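Local coordinates for protein 3-oxo-tetronate kinase (Haemophilus influenzae, PDB 1YZY) that catalyses the ATP-dependent phosphorylation of 3-oxo-tetronate to 3-oxo-tetronate 4-phosphate, at residues 65-68 against 69-72; 52-55 against 56-59; 114-118 against 119-123. All coordinates share one frame; numbering follows the deposited sequence.

Contact 1. Residues 65-68 against 69-72; sequences AYQW and LKEN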
loop_
_atom_site.group_PDB
_atom_site.type_symbol
_atom_site.label_atom_id
_atom_site.label_comp_id
_atom_site.label_asym_id
_atom_site.label_seq_id
_atom_site.Cartn_x
_atom_site.Cartn_y
_atom_site.Cartn_z
ATOM N N ALA A 65 -2.029 10.842 13.168
ATOM C CA ALA A 65 -2.596 10.560 11.848
ATOM C C ALA A 65 -4.078 10.901 11.870
ATOM O O ALA A 65 -4.604 11.499 10.930
ATOM C CB ALA A 65 -2.392 9.101 11.481
ATOM N N TYR A 66 -4.733 10.521 12.963
ATOM C CA TYR A 66 -6.156 10.770 13.165
ATOM C C TYR A 66 -6.464 12.258 13.223
ATOM O O TYR A 66 -7.462 12.716 12.664
ATOM C CB TYR A 66 -6.627 10.103 14.467
ATOM C CG TYR A 66 -7.886 10.720 15.045
ATOM C CD1 TYR A 66 -9.142 10.420 14.516
ATOM C CD2 TYR A 66 -7.813 11.668 16.069
ATOM C CE1 TYR A 66 -10.293 11.059 14.988
ATOM C CE2 TYR A 66 -8.956 12.313 16.541
ATOM C CZ TYR A 66 -10.191 12.001 15.996
ATOM O OH TYR A 66 -11.320 12.640 16.457
ATOM N N GLN A 67 -5.654 12.995 13.973
ATOM C CA GLN A 67 -5.862 14.430 14.135
ATOM C C GLN A 67 -5.757 15.134 12.794
ATOM O O GLN A 67 -6.536 16.043 12.499
ATOM C CB GLN A 67 -4.867 15.006 15.145
ATOM C CG GLN A 67 -5.142 16.444 15.530
ATOM C CD GLN A 67 -6.500 16.638 16.170
ATOM O OE1 GLN A 67 -7.165 17.649 15.945
ATOM N NE2 GLN A 67 -6.910 15.681 16.995
ATOM N N TRP A 68 -4.804 14.695 11.978
ATOM C CA TRP A 68 -4.624 15.276 10.654
ATOM C C TRP A 68 -5.817 14.907 9.770
ATOM O O TRP A 68 -6.447 15.780 9.175
ATOM C CB TRP A 68 -3.322 14.789 10.013
ATOM C CG TRP A 68 -3.031 15.502 8.728
ATOM C CD1 TRP A 68 -2.400 16.698 8.587
ATOM C CD2 TRP A 68 -3.412 15.089 7.411
ATOM N NE1 TRP A 68 -2.367 17.065 7.267
ATOM C CE2 TRP A 68 -2.982 16.096 6.520
ATOM C CE3 TRP A 68 -4.080 13.969 6.896
ATOM C CZ2 TRP A 68 -3.197 16.020 5.140
ATOM C CZ3 TRP A 68 -4.295 13.892 5.527
ATOM C CH2 TRP A 68 -3.853 14.914 4.663
ATOM N N LEU A 69 -6.098 13.611 9.655
ATOM C CA LEU A 69 -7.234 13.145 8.861
ATOM C C LEU A 69 -8.503 13.902 9.271
ATOM O O LEU A 69 -9.302 14.299 8.421
ATOM C CB LEU A 69 -7.421 11.629 9.034
ATOM C CG LEU A 69 -6.345 10.745 8.386
ATOM C CD1 LEU A 69 -6.326 9.385 9.050
ATOM C CD2 LEU A 69 -6.545 10.608 6.875
ATOM N N LYS A 70 -8.667 14.120 10.572
ATOM C CA LYS A 70 -9.809 14.849 11.112
ATOM C C LYS A 70 -9.793 16.301 10.630
ATOM O O LYS A 70 -10.815 16.825 10.178
ATOM C CB LYS A 70 -9.773 14.827 12.647
ATOM C CG LYS A 70 -10.960 15.517 13.305
ATOM C CD LYS A 70 -10.699 15.813 14.770
ATOM C CE LYS A 70 -11.968 16.247 15.496
ATOM N NZ LYS A 70 -12.642 17.395 14.841
ATOM N N GLU A 71 -8.647 16.963 10.789
ATOM C CA GLU A 71 -8.497 18.352 10.368
ATOM C C GLU A 71 -8.720 18.501 8.872
ATOM O O GLU A 71 -9.130 19.567 8.403
ATOM C CB GLU A 71 -7.108 18.893 10.727
ATOM C CG GLU A 71 -6.888 19.152 12.219
ATOM C CD GLU A 71 -5.482 19.652 12.548
ATOM O OE1 GLU A 71 -5.350 20.486 13.469
ATOM O OE2 GLU A 71 -4.510 19.204 11.901
ATOM N N ASN A 72 -8.468 17.432 8.128
ATOM C CA ASN A 72 -8.636 17.473 6.686
ATOM C C ASN A 72 -9.930 16.895 6.109
ATOM O O ASN A 72 -9.958 16.430 4.967
ATOM C CB ASN A 72 -7.388 16.927 5.991
ATOM C CG ASN A 72 -6.273 17.970 5.923
ATOM O OD1 ASN A 72 -6.244 18.802 5.015
ATOM N ND2 ASN A 72 -5.390 17.969 6.918
#
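Trp68 and Asn72 meet at the C-terminal end of helix 55-71, where the amide of Asn72 lies over one face of the indole. Its ND2 stands 3.0 Å above the ring plane, offset toward the rim, and 3.1 Å from CE2 of Trp68, with the amide and ring planes inclined by 31°. CB of Asn72 lies over the same ring system, 4.2 Å from the centre of the six-membered ring of Trp68, as a CH-pi contact. The indole reaches this place because CG of Trp68 is anti to the backbone N (chi1 -173°), which carries the ring along the helix toward the residue one turn on. Asn72, the first residue to leave helical geometry, also closes the last turn: its N donates to Trp68 O at 2.8 Å, and ND2 adds a weak bond to that oxygen. Elsewhere the aliphatic chain of Lys70 runs alongside Tyr66, CD of Lys70 lying 3.6 Å from the phenol OH of Tyr66, while CB of Lys70 sits over a face of that ring. The bond from Leu37 N to OD1 of Asn72, with the weak one from ND2, probably limits the amide's rotation and keeps it over the indole.

Contact 2. Residues 52-55 against 56-59; sequences SNPV and NEAI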
loop_
_atom_site.group_PDB
_atom_site.type_symbol
_atom_site.label_atom_id
_atom_site.label_comp_id
_atom_site.label_asym_id
_atom_site.label_seq_id
_atom_site.Cartn_x
_atom_site.Cartn_y
_atom_site.Cartn_z
ATOM N N SER A 52 5.198 -3.091 14.737
ATOM C CA SER A 52 5.914 -3.659 15.875
ATOM C C SER A 52 6.939 -2.740 16.554
ATOM O O SER A 52 7.884 -3.209 17.197
ATOM C CB SER A 52 6.564 -4.987 15.476
ATOM O OG SER A 52 7.353 -4.863 14.303
ATOM N N ASN A 53 6.751 -1.434 16.406
ATOM C CA ASN A 53 7.629 -0.443 17.023
ATOM C C ASN A 53 7.160 -0.276 18.478
ATOM O O ASN A 53 6.195 -0.913 18.892
ATOM C CB ASN A 53 7.534 0.888 16.258
ATOM C CG ASN A 53 6.147 1.498 16.318
ATOM O OD1 ASN A 53 5.153 0.790 16.446
ATOM N ND2 ASN A 53 6.078 2.820 16.238
ATOM N N PRO A 54 7.890 0.508 19.298
ATOM C CA PRO A 54 7.449 0.679 20.691
ATOM C C PRO A 54 5.983 1.110 20.752
ATOM O O PRO A 54 5.574 2.059 20.084
ATOM C CB PRO A 54 8.385 1.769 21.203
ATOM C CG PRO A 54 9.659 1.454 20.472
ATOM C CD PRO A 54 9.177 1.191 19.067
ATOM N N VAL A 55 5.219 0.448 21.610
ATOM C CA VAL A 55 3.792 0.723 21.730
ATOM C C VAL A 55 3.355 2.174 21.959
ATOM O O VAL A 55 2.281 2.568 21.498
ATOM C CB VAL A 55 3.125 -0.224 22.764
ATOM C CG1 VAL A 55 3.741 -0.033 24.145
ATOM C CG2 VAL A 55 1.607 -0.021 22.777
ATOM N N ASN A 56 4.149 2.968 22.678
ATOM C CA ASN A 56 3.752 4.360 22.906
ATOM C C ASN A 56 3.995 5.256 21.705
ATOM O O ASN A 56 3.413 6.334 21.595
ATOM C CB ASN A 56 4.371 4.933 24.175
ATOM C CG ASN A 56 3.437 4.815 25.367
ATOM O OD1 ASN A 56 2.550 5.656 25.568
ATOM N ND2 ASN A 56 3.595 3.743 26.138
ATOM N N GLU A 57 4.884 4.814 20.822
ATOM C CA GLU A 57 5.164 5.535 19.590
ATOM C C GLU A 57 3.983 5.280 18.648
ATOM O O GLU A 57 3.389 6.219 18.111
ATOM C CB GLU A 57 6.457 5.030 18.956
ATOM C CG GLU A 57 7.712 5.673 19.511
ATOM C CD GLU A 57 8.977 5.067 18.939
ATOM O OE1 GLU A 57 9.000 4.762 17.718
ATOM O OE2 GLU A 57 9.939 4.888 19.726
ATOM N N ALA A 58 3.640 4.005 18.475
ATOM C CA ALA A 58 2.515 3.597 17.630
ATOM C C ALA A 58 1.248 4.346 18.040
ATOM O O ALA A 58 0.511 4.842 17.197
ATOM C CB ALA A 58 2.298 2.105 17.741
ATOM N N ILE A 59 1.007 4.444 19.343
ATOM C CA ILE A 59 -0.162 5.152 19.845
ATOM C C ILE A 59 -0.107 6.640 19.505
ATOM O O ILE A 59 -1.106 7.215 19.060
ATOM C CB ILE A 59 -0.319 4.965 21.378
ATOM C CG1 ILE A 59 -0.614 3.498 21.689
ATOM C CG2 ILE A 59 -1.437 5.853 21.932
ATOM C CD1 ILE A 59 -0.725 3.188 23.167
#
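A chi1 of 63° places CG of Asn53 between its own backbone N and carbonyl carbon, which turns the amide to the start of helix 55-71. There it makes van der Waals contacts with carbon: OD1 of Asn53 rests 3.4 Å from the methyl CB of Ala58, and ND2 of Asn53 lies 3.5 Å from the methylene CB of Glu57. With CG beside the backbone N (chi1 -84°) and an extended chain, Glu57 brings its carboxylate alongside the ring of Pro54, OE2 of Glu57 being 3.5 Å from CG of Pro54. The Asn53 amide and this carboxylate are nearly perpendicular, 83° between their planes. Pro54 holds the N-cap position, and its carbonyl O takes two backbone donors: Ala58 N at 3.2 Å, almost straight, and Glu57 N at 2.9 Å, from above the carbonyl plane. One residue on, Ile59 N bonds to Val55 O, and the two side chains run side by side with CG2 of Val55 at 4.0 Å from CD1 of Ile59. This apolar pair faces helix 93-104, where both residues touch Pro95 and Ile59 also touches Ala99. Ala58 touches Ser50, in the loop after strand 43-47, and Asn92, just before helix 93-104.

Contact 3. Residues 114-118 against 119-123; sequences ALPVN and GRTIF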
loop_
_atom_site.group_PDB
_atom_site.type_symbol
_atom_site.label_atom_id
_atom_site.label_comp_id
_atom_site.label_asym_id
_atom_site.label_seq_id
_atom_site.Cartn_x
_atom_site.Cartn_y
_atom_site.Cartn_z
ATOM N N ALA A 114 -10.113 -10.354 7.493
ATOM C CA ALA A 114 -10.655 -11.272 6.500
ATOM C C ALA A 114 -10.894 -10.739 5.090
ATOM O O ALA A 114 -11.281 -9.592 4.879
ATOM C CB ALA A 114 -11.883 -12.080 6.951
ATOM N N LEU A 115 -10.688 -11.650 4.144
ATOM C CA LEU A 115 -10.899 -11.480 2.713
ATOM C C LEU A 115 -10.858 -12.887 2.121
ATOM O O LEU A 115 -9.859 -13.350 1.573
ATOM C CB LEU A 115 -9.829 -10.609 2.058
ATOM C CG LEU A 115 -10.099 -10.317 0.577
ATOM C CD1 LEU A 115 -11.544 -9.879 0.378
ATOM C CD2 LEU A 115 -9.138 -9.241 0.084
ATOM N N PRO A 116 -11.938 -13.657 2.305
ATOM C CA PRO A 116 -12.067 -15.052 1.887
ATOM C C PRO A 116 -11.587 -15.387 0.495
ATOM O O PRO A 116 -11.060 -16.477 0.274
ATOM C CB PRO A 116 -13.566 -15.310 2.043
ATOM C CG PRO A 116 -13.918 -14.446 3.199
ATOM C CD PRO A 116 -13.226 -13.165 2.822
ATOM N N VAL A 117 -11.789 -14.477 -0.453
ATOM C CA VAL A 117 -11.364 -14.737 -1.825
ATOM C C VAL A 117 -9.843 -14.837 -1.906
ATOM O O VAL A 117 -9.298 -15.597 -2.712
ATOM C CB VAL A 117 -11.917 -13.669 -2.807
ATOM C CG1 VAL A 117 -11.127 -12.362 -2.700
ATOM C CG2 VAL A 117 -11.930 -14.215 -4.230
ATOM N N ASN A 118 -9.167 -14.117 -1.015
ATOM C CA ASN A 118 -7.716 -14.131 -0.969
ATOM C C ASN A 118 -7.167 -15.011 0.151
ATOM O O ASN A 118 -6.103 -14.747 0.708
ATOM C CB ASN A 118 -7.172 -12.703 -0.900
ATOM C CG ASN A 118 -7.344 -11.957 -2.221
ATOM O OD1 ASN A 118 -7.373 -12.568 -3.297
ATOM N ND2 ASN A 118 -7.457 -10.635 -2.147
ATOM N N GLY A 119 -7.913 -16.061 0.475
ATOM C CA GLY A 119 -7.489 -17.010 1.488
ATOM C C GLY A 119 -7.416 -16.590 2.941
ATOM O O GLY A 119 -6.686 -17.205 3.711
ATOM N N ARG A 120 -8.140 -15.548 3.321
ATOM C CA ARG A 120 -8.143 -15.106 4.712
ATOM C C ARG A 120 -9.570 -15.233 5.218
ATOM O O ARG A 120 -10.409 -14.359 4.981
ATOM C CB ARG A 120 -7.657 -13.655 4.831
ATOM C CG ARG A 120 -6.186 -13.446 4.472
ATOM C CD ARG A 120 -5.270 -14.185 5.437
ATOM N NE ARG A 120 -3.857 -14.007 5.119
ATOM C CZ ARG A 120 -3.165 -14.786 4.292
ATOM N NH1 ARG A 120 -3.747 -15.808 3.681
ATOM N NH2 ARG A 120 -1.877 -14.551 4.091
ATOM N N THR A 121 -9.850 -16.342 5.891
ATOM C CA THR A 121 -11.186 -16.606 6.414
ATOM C C THR A 121 -11.264 -16.686 7.936
ATOM O O THR A 121 -10.297 -17.050 8.607
ATOM C CB THR A 121 -11.758 -17.891 5.798
ATOM O OG1 THR A 121 -10.803 -18.951 5.908
ATOM C CG2 THR A 121 -12.073 -17.676 4.322
ATOM N N ILE A 122 -12.414 -16.302 8.479
ATOM C CA ILE A 122 -12.641 -16.323 9.923
ATOM C C ILE A 122 -13.874 -17.150 10.276
ATOM O O ILE A 122 -14.994 -16.745 9.957
ATOM C CB ILE A 122 -12.911 -14.893 10.478
ATOM C CG1 ILE A 122 -11.731 -13.951 10.229
ATOM C CG2 ILE A 122 -13.254 -14.942 11.966
ATOM C CD1 ILE A 122 -12.067 -12.515 10.578
ATOM N N PHE A 123 -13.685 -18.313 10.891
ATOM C CA PHE A 123 -14.836 -19.110 11.312
ATOM C C PHE A 123 -14.781 -19.363 12.817
ATOM O O PHE A 123 -13.821 -19.946 13.329
ATOM C CB PHE A 123 -14.961 -20.433 10.551
ATOM C CG PHE A 123 -16.221 -21.202 10.893
ATOM C CD1 PHE A 123 -17.476 -20.687 10.564
ATOM C CD2 PHE A 123 -16.154 -22.405 11.597
ATOM C CE1 PHE A 123 -18.651 -21.355 10.936
ATOM C CE2 PHE A 123 -17.319 -23.076 11.971
ATOM C CZ PHE A 123 -18.570 -22.548 11.642
#
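Leu115 and Arg120 form a single antiparallel bridge, a hydrogen-bonded pair at the base of a tight turn. Leu115 N donates to Arg120 O at 2.8 Å, in the carbonyl plane and on a lone pair. The return bond, from Arg120 N to Leu115 O at 3.3 Å, comes from above the plane. Asn118 N reaches Leu115 O from the other face, giving that oxygen two donors, and Gly119 N bonds to Pro116 O. Gly119, with a positive phi of 68°, completes the reversal and leads into strand 120-123. Among the side chains, CG2 of Thr121 lies 3.6 Å from CB of Pro116, put there by a first torsion that sets this methyl anti to the carbonyl carbon. CB of Ala114 meets CD1 of Ile122 at 3.7 Å. Arg120 bends at chi2 (-64°) and curls back, so that NH1 donates to Gly119 O at 3.3 Å, with the acceptor in the guanidinium plane; its NE has a weak hydrogen bond to OG of Ser83. Leu115 and Pro116 pack on Leu204 of helix 202-210. The arrangement is a four-residue hairpin loop, Pro116 to Gly119, closed by the Leu115-Arg120 pair, with a short 3-10 segment at 116-117.

In the fold
All three contacts are local and lie in the sugar-binding N-terminal domain, away from the residues that probably bind ATP. Contacts 1 and 2 share helix 55-71 and stand near its two ends, their centres about 19 Å apart. Contact 2, at the start, is a surface contact with a proline carbonyl that accepts two backbone amides of the first turn; contact 1, at the finish, is partly buried, with aromatic and leucine side chains packed on strands 3-6 and 43-47 and an asparagine amide tied to a loop. The centre of contact 3, also partly buried, lies about 30 Å from that of contact 1 and about 27 Å from that of contact 2. It relies on cross-strand backbone bonds and small apolar contacts where a turn enters the antiparallel sheet.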